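PDB 2ZZR: unsaturated glucuronyl hydrolase from Streptococcus agalactiae, which hydrolyses unsaturated disaccharides derived from chondroitin, hyaluronan and heparin, releasing the unsaturated uronic acid from sulfated and unsulfated glycosaminoglycan fragments. Local coordinates for residues E29-Y40 with A80-L89. Sequence-based numbering, arbitrary orientation. Where two conformers were deposited one is given.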
loop_
_atom_site.group_PDB
_atom_site.type_symbol
_atom_site.label_atom_id
_atom_site.label_comp_id
_atom_site.label_asym_id
_atom_site.label_seq_id
_atom_site.Cartn_x
_atom_site.Cartn_y
_atom_site.Cartn_z
ATOM N N GLU A 29 18.290 9.587 -7.409
ATOM C CA GLU A 29 18.206 9.819 -8.850
ATOM C C GLU A 29 18.638 8.586 -9.647
ATOM O O GLU A 29 17.970 8.189 -10.601
ATOM C CB GLU A 29 19.116 10.981 -9.210
ATOM C CG GLU A 29 18.698 11.795 -10.388
ATOM C CD GLU A 29 19.493 13.082 -10.447
ATOM O OE1 GLU A 29 20.725 13.002 -10.644
ATOM O OE2 GLU A 29 18.895 14.161 -10.278
ATOM N N GLU A 30 19.757 7.993 -9.246
ATOM C CA GLU A 30 20.293 6.806 -9.916
ATOM C C GLU A 30 19.398 5.574 -9.728
ATOM O O GLU A 30 19.240 4.770 -10.657
ATOM C CB GLU A 30 21.743 6.549 -9.500
ATOM C CG GLU A 30 22.694 7.579 -10.129
ATOM C CD GLU A 30 24.165 7.374 -9.810
ATOM O OE1 GLU A 30 24.506 6.525 -8.959
ATOM O OE2 GLU A 30 24.991 8.092 -10.416
ATOM N N ALA A 31 18.794 5.451 -8.543
ATOM C CA ALA A 31 17.808 4.388 -8.283
ATOM C C ALA A 31 16.567 4.549 -9.163
ATOM O O ALA A 31 16.045 3.564 -9.713
ATOM C CB ALA A 31 17.430 4.351 -6.800
ATOM N N ILE A 32 16.093 5.788 -9.297
ATOM C CA ILE A 32 14.958 6.090 -10.165
ATOM C C ILE A 32 15.289 5.747 -11.617
ATOM O O ILE A 32 14.488 5.119 -12.320
ATOM C CB ILE A 32 14.520 7.574 -10.065
ATOM C CG1 ILE A 32 13.888 7.857 -8.694
ATOM C CG2 ILE A 32 13.531 7.919 -11.172
ATOM C CD1 ILE A 32 13.612 9.343 -8.426
ATOM N N GLU A 33 16.477 6.154 -12.058
ATOM C CA GLU A 33 16.873 5.921 -13.441
ATOM C C GLU A 33 17.019 4.434 -13.768
ATOM O O GLU A 33 16.601 4.004 -14.842
ATOM C CB GLU A 33 18.126 6.729 -13.792
ATOM C CG GLU A 33 17.796 8.197 -14.035
ATOM C CD GLU A 33 19.007 9.115 -14.054
ATOM O OE1 GLU A 33 20.140 8.652 -13.790
ATOM O OE2 GLU A 33 18.813 10.319 -14.322
ATOM N N LYS A 34 17.560 3.654 -12.830
ATOM C CA LYS A 34 17.660 2.197 -12.983
ATOM C C LYS A 34 16.266 1.556 -13.070
ATOM O O LYS A 34 16.035 0.677 -13.902
ATOM C CB LYS A 34 18.486 1.574 -11.852
ATOM C CG LYS A 34 18.872 0.100 -12.079
ATOM C CD LYS A 34 19.818 -0.431 -11.010
ATOM C CE LYS A 34 19.117 -0.619 -9.673
ATOM N NZ LYS A 34 19.961 -1.346 -8.695
ATOM N N ALA A 35 15.342 2.007 -12.221
ATOM C CA ALA A 35 13.956 1.533 -12.270
ATOM C C ALA A 35 13.297 1.855 -13.610
ATOM O O ALA A 35 12.611 1.007 -14.193
ATOM C CB ALA A 35 13.139 2.126 -11.111
ATOM N N LEU A 36 13.514 3.072 -14.107
ATOM C CA LEU A 36 12.919 3.501 -15.374
ATOM C C LEU A 36 13.422 2.704 -16.580
ATOM O O LEU A 36 12.650 2.414 -17.492
ATOM C CB LEU A 36 13.102 5.007 -15.590
ATOM C CG LEU A 36 11.869 5.833 -15.212
ATOM C CD1 LEU A 36 11.413 5.586 -13.761
ATOM C CD2 LEU A 36 12.102 7.317 -15.463
ATOM N N LYS A 37 14.701 2.338 -16.564
ATOM C CA LYS A 37 15.272 1.472 -17.602
ATOM C C LYS A 37 14.509 0.148 -17.676
ATOM O O LYS A 37 14.198 -0.336 -18.767
ATOM C CB LYS A 37 16.754 1.215 -17.344
ATOM C CG LYS A 37 17.654 2.397 -17.690
ATOM C CD LYS A 37 19.080 2.110 -17.299
ATOM C CE LYS A 37 19.963 3.332 -17.500
ATOM N NZ LYS A 37 21.343 3.047 -17.016
ATOM N N GLN A 38 14.188 -0.417 -16.511
ATOM C CA GLN A 38 13.371 -1.633 -16.449
ATOM C C GLN A 38 11.935 -1.385 -16.916
ATOM O O GLN A 38 11.363 -2.211 -17.623
ATOM C CB GLN A 38 13.388 -2.245 -15.041
ATOM C CG GLN A 38 12.795 -3.667 -14.973
ATOM C CD GLN A 38 13.498 -4.632 -15.921
ATOM O OE1 GLN A 38 14.677 -4.941 -15.744
ATOM N NE2 GLN A 38 12.772 -5.110 -16.933
ATOM N N LEU A 39 11.357 -0.246 -16.533
ATOM C CA LEU A 39 9.992 0.090 -16.943
ATOM C C LEU A 39 9.855 0.231 -18.457
ATOM O O LEU A 39 8.875 -0.233 -19.037
ATOM C CB LEU A 39 9.483 1.360 -16.245
ATOM C CG LEU A 39 9.151 1.271 -14.746
ATOM C CD1 LEU A 39 8.549 2.590 -14.282
ATOM C CD2 LEU A 39 8.192 0.115 -14.436
ATOM N N TYR A 40 10.844 0.859 -19.093
ATOM C CA TYR A 40 10.818 1.017 -20.550
ATOM C C TYR A 40 10.902 -0.322 -21.281
ATOM O O TYR A 40 10.180 -0.544 -22.259
ATOM C CB TYR A 40 11.917 1.972 -21.018
ATOM C CG TYR A 40 11.514 3.426 -20.922
ATOM C CD1 TYR A 40 11.973 4.226 -19.877
ATOM C CD2 TYR A 40 10.663 3.998 -21.868
ATOM C CE1 TYR A 40 11.605 5.562 -19.782
ATOM C CE2 TYR A 40 10.290 5.333 -21.781
ATOM C CZ TYR A 40 10.764 6.109 -20.732
ATOM O OH TYR A 40 10.407 7.433 -20.639
ATOM N N ALA A 80 6.929 7.405 -13.225
ATOM C CA ALA A 80 8.009 7.601 -14.192
ATOM C C ALA A 80 7.751 8.857 -15.027
ATOM O O ALA A 80 8.674 9.643 -15.286
ATOM C CB ALA A 80 8.140 6.369 -15.092
ATOM N N TYR A 81 6.495 9.038 -15.434
ATOM C CA TYR A 81 6.076 10.197 -16.221
ATOM C C TYR A 81 6.290 11.515 -15.475
ATOM O O TYR A 81 6.688 12.517 -16.072
ATOM C CB TYR A 81 4.614 10.060 -16.656
ATOM C CG TYR A 81 4.091 11.256 -17.419
ATOM C CD1 TYR A 81 3.163 12.125 -16.845
ATOM C CD2 TYR A 81 4.538 11.530 -18.715
ATOM C CE1 TYR A 81 2.686 13.232 -17.544
ATOM C CE2 TYR A 81 4.071 12.629 -19.417
ATOM C CZ TYR A 81 3.149 13.474 -18.828
ATOM O OH TYR A 81 2.680 14.564 -19.520
ATOM N N GLU A 82 6.027 11.516 -14.170
ATOM C CA GLU A 82 6.304 12.692 -13.350
ATOM C C GLU A 82 7.789 13.012 -13.311
ATOM O O GLU A 82 8.174 14.179 -13.222
ATOM C CB GLU A 82 5.789 12.495 -11.933
ATOM C CG GLU A 82 4.283 12.410 -11.867
ATOM C CD GLU A 82 3.761 12.725 -10.497
ATOM O OE1 GLU A 82 2.962 11.928 -9.968
ATOM O OE2 GLU A 82 4.151 13.776 -9.956
ATOM N N TYR A 83 8.612 11.972 -13.378
ATOM C CA TYR A 83 10.053 12.130 -13.332
ATOM C C TYR A 83 10.635 12.707 -14.622
ATOM O O TYR A 83 11.496 13.580 -14.563
ATOM C CB TYR A 83 10.740 10.807 -12.995
ATOM C CG TYR A 83 12.244 10.919 -12.909
ATOM C CD1 TYR A 83 12.854 11.483 -11.787
ATOM C CD2 TYR A 83 13.058 10.469 -13.951
ATOM C CE1 TYR A 83 14.227 11.587 -11.697
ATOM C CE2 TYR A 83 14.439 10.572 -13.874
ATOM C CZ TYR A 83 15.018 11.136 -12.745
ATOM O OH TYR A 83 16.383 11.242 -12.654
ATOM N N ASN A 84 10.179 12.224 -15.776
ATOM C CA ASN A 84 10.815 12.623 -17.045
ATOM C C ASN A 84 9.928 13.280 -18.116
ATOM O O ASN A 84 10.431 13.652 -19.185
ATOM C CB ASN A 84 11.660 11.471 -17.629
ATOM C CG ASN A 84 10.819 10.327 -18.202
ATOM O OD1 ASN A 84 11.346 9.253 -18.502
ATOM N ND2 ASN A 84 9.523 10.552 -18.367
ATOM N N GLN A 85 8.632 13.417 -17.823
ATOM C CA GLN A 85 7.669 14.073 -18.722
ATOM C C GLN A 85 7.654 13.497 -20.152
ATOM O O GLN A 85 7.372 14.217 -21.115
ATOM C CB GLN A 85 7.894 15.599 -18.750
ATOM C CG GLN A 85 7.785 16.304 -17.392
ATOM C CD GLN A 85 9.046 16.192 -16.541
ATOM O OE1 GLN A 85 10.168 16.274 -17.045
ATOM N NE2 GLN A 85 8.861 16.011 -15.239
ATOM N N ASP A 86 7.953 12.205 -20.283
ATOM C CA ASP A 86 7.969 11.525 -21.583
ATOM C C ASP A 86 6.543 11.215 -22.016
ATOM O O ASP A 86 5.845 10.421 -21.379
ATOM C CB ASP A 86 8.814 10.244 -21.508
ATOM C CG ASP A 86 8.948 9.513 -22.852
ATOM O OD1 ASP A 86 8.459 9.997 -23.895
ATOM O OD2 ASP A 86 9.568 8.430 -22.861
ATOM N N LYS A 87 6.120 11.856 -23.105
ATOM C CA LYS A 87 4.788 11.663 -23.678
ATOM C C LYS A 87 4.463 10.186 -23.955
ATOM O O LYS A 87 3.302 9.785 -23.884
ATOM C CB LYS A 87 4.652 12.486 -24.966
ATOM C CG LYS A 87 3.286 13.147 -25.159
ATOM C CD LYS A 87 2.307 12.265 -25.934
ATOM C CE LYS A 87 2.435 12.433 -27.448
ATOM N NZ LYS A 87 1.781 13.687 -27.939
ATOM N N LYS A 88 5.490 9.390 -24.262
ATOM C CA LYS A 88 5.328 7.955 -24.514
ATOM C C LYS A 88 4.731 7.229 -23.300
ATOM O O LYS A 88 3.896 6.329 -23.448
ATOM C CB LYS A 88 6.670 7.317 -24.886
ATOM C CG LYS A 88 6.571 5.846 -25.301
ATOM C CD LYS A 88 7.843 5.067 -24.983
ATOM C CE LYS A 88 8.925 5.292 -26.029
ATOM N NZ LYS A 88 10.267 4.897 -25.513
ATOM N N LEU A 89 5.169 7.628 -22.108
ATOM C CA LEU A 89 4.651 7.056 -20.863
ATOM C C LEU A 89 3.190 7.425 -20.647
ATOM O O LEU A 89 2.375 6.573 -20.291
ATOM C CB LEU A 89 5.503 7.498 -19.670
ATOM C CG LEU A 89 6.943 6.983 -19.648
ATOM C CD1 LEU A 89 7.729 7.679 -18.560
ATOM C CD2 LEU A 89 7.006 5.473 -19.465
#
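Tyr83 reaches out of the last turn of helix 70-84 and lays its ring against helix 25-46 as a knob among Glu29, Ile32, Glu33 and Leu36. CG anti to the backbone N (chi1 -179°) sends the ring across to helix 25-46. Ile32 CG2 sits over one face, nearly above its centre, in a CH-pi contact, 3.5 Å from the ring centroid and only 5° off the normal, while Leu36 CD2 comes in obliquely at Tyr83 CD2 (3.6 Å). At the far end Tyr83 OH donates to Glu33 OE2 (3.1 Å), meeting the carboxylate from above its plane, and the CG methylene of Glu29 lies at the ring edge. The carboxylate of Glu29 itself turns to Tyr390 OH, and the Tyr390 ring also meets that of Tyr83.

Deeper in, Leu36 and Ala80, whose CA atoms are the nearest pair across the contact (6.5 Å), pack directly. Leu36 splits its methyls: CD1 packs on Ala80 CB (3.6 Å), and CD2 is the branch that lies between Tyr83 and Asn84. Leu39 CD1 adds a lighter contact on the same Ala80 CB.

One helical turn beyond Leu36, Tyr40 points its hydroxyl at the bend between helices 70-84 and 87-105. Its OH lies 2.6 Å from Asp86 OD2 and 3.0 Å from Asn84 OD1, two acceptors near the ring plane that compete for one proton. The Asp86 carboxylate is nearly coplanar with the ring, and Asp86 is the N-cap residue of helix 87-105, its OD1 accepting from Lys88 N. Leu89 packs obliquely against the phenol end of Tyr40. Together these contacts fasten helix 25-46 to the tight turn joining helices 70-84 and 87-105, with Gln85, at positive phi, just after the end of the first helix, in the alpha-barrel of a family 88 glycoside hydrolase, away from the catalytic site.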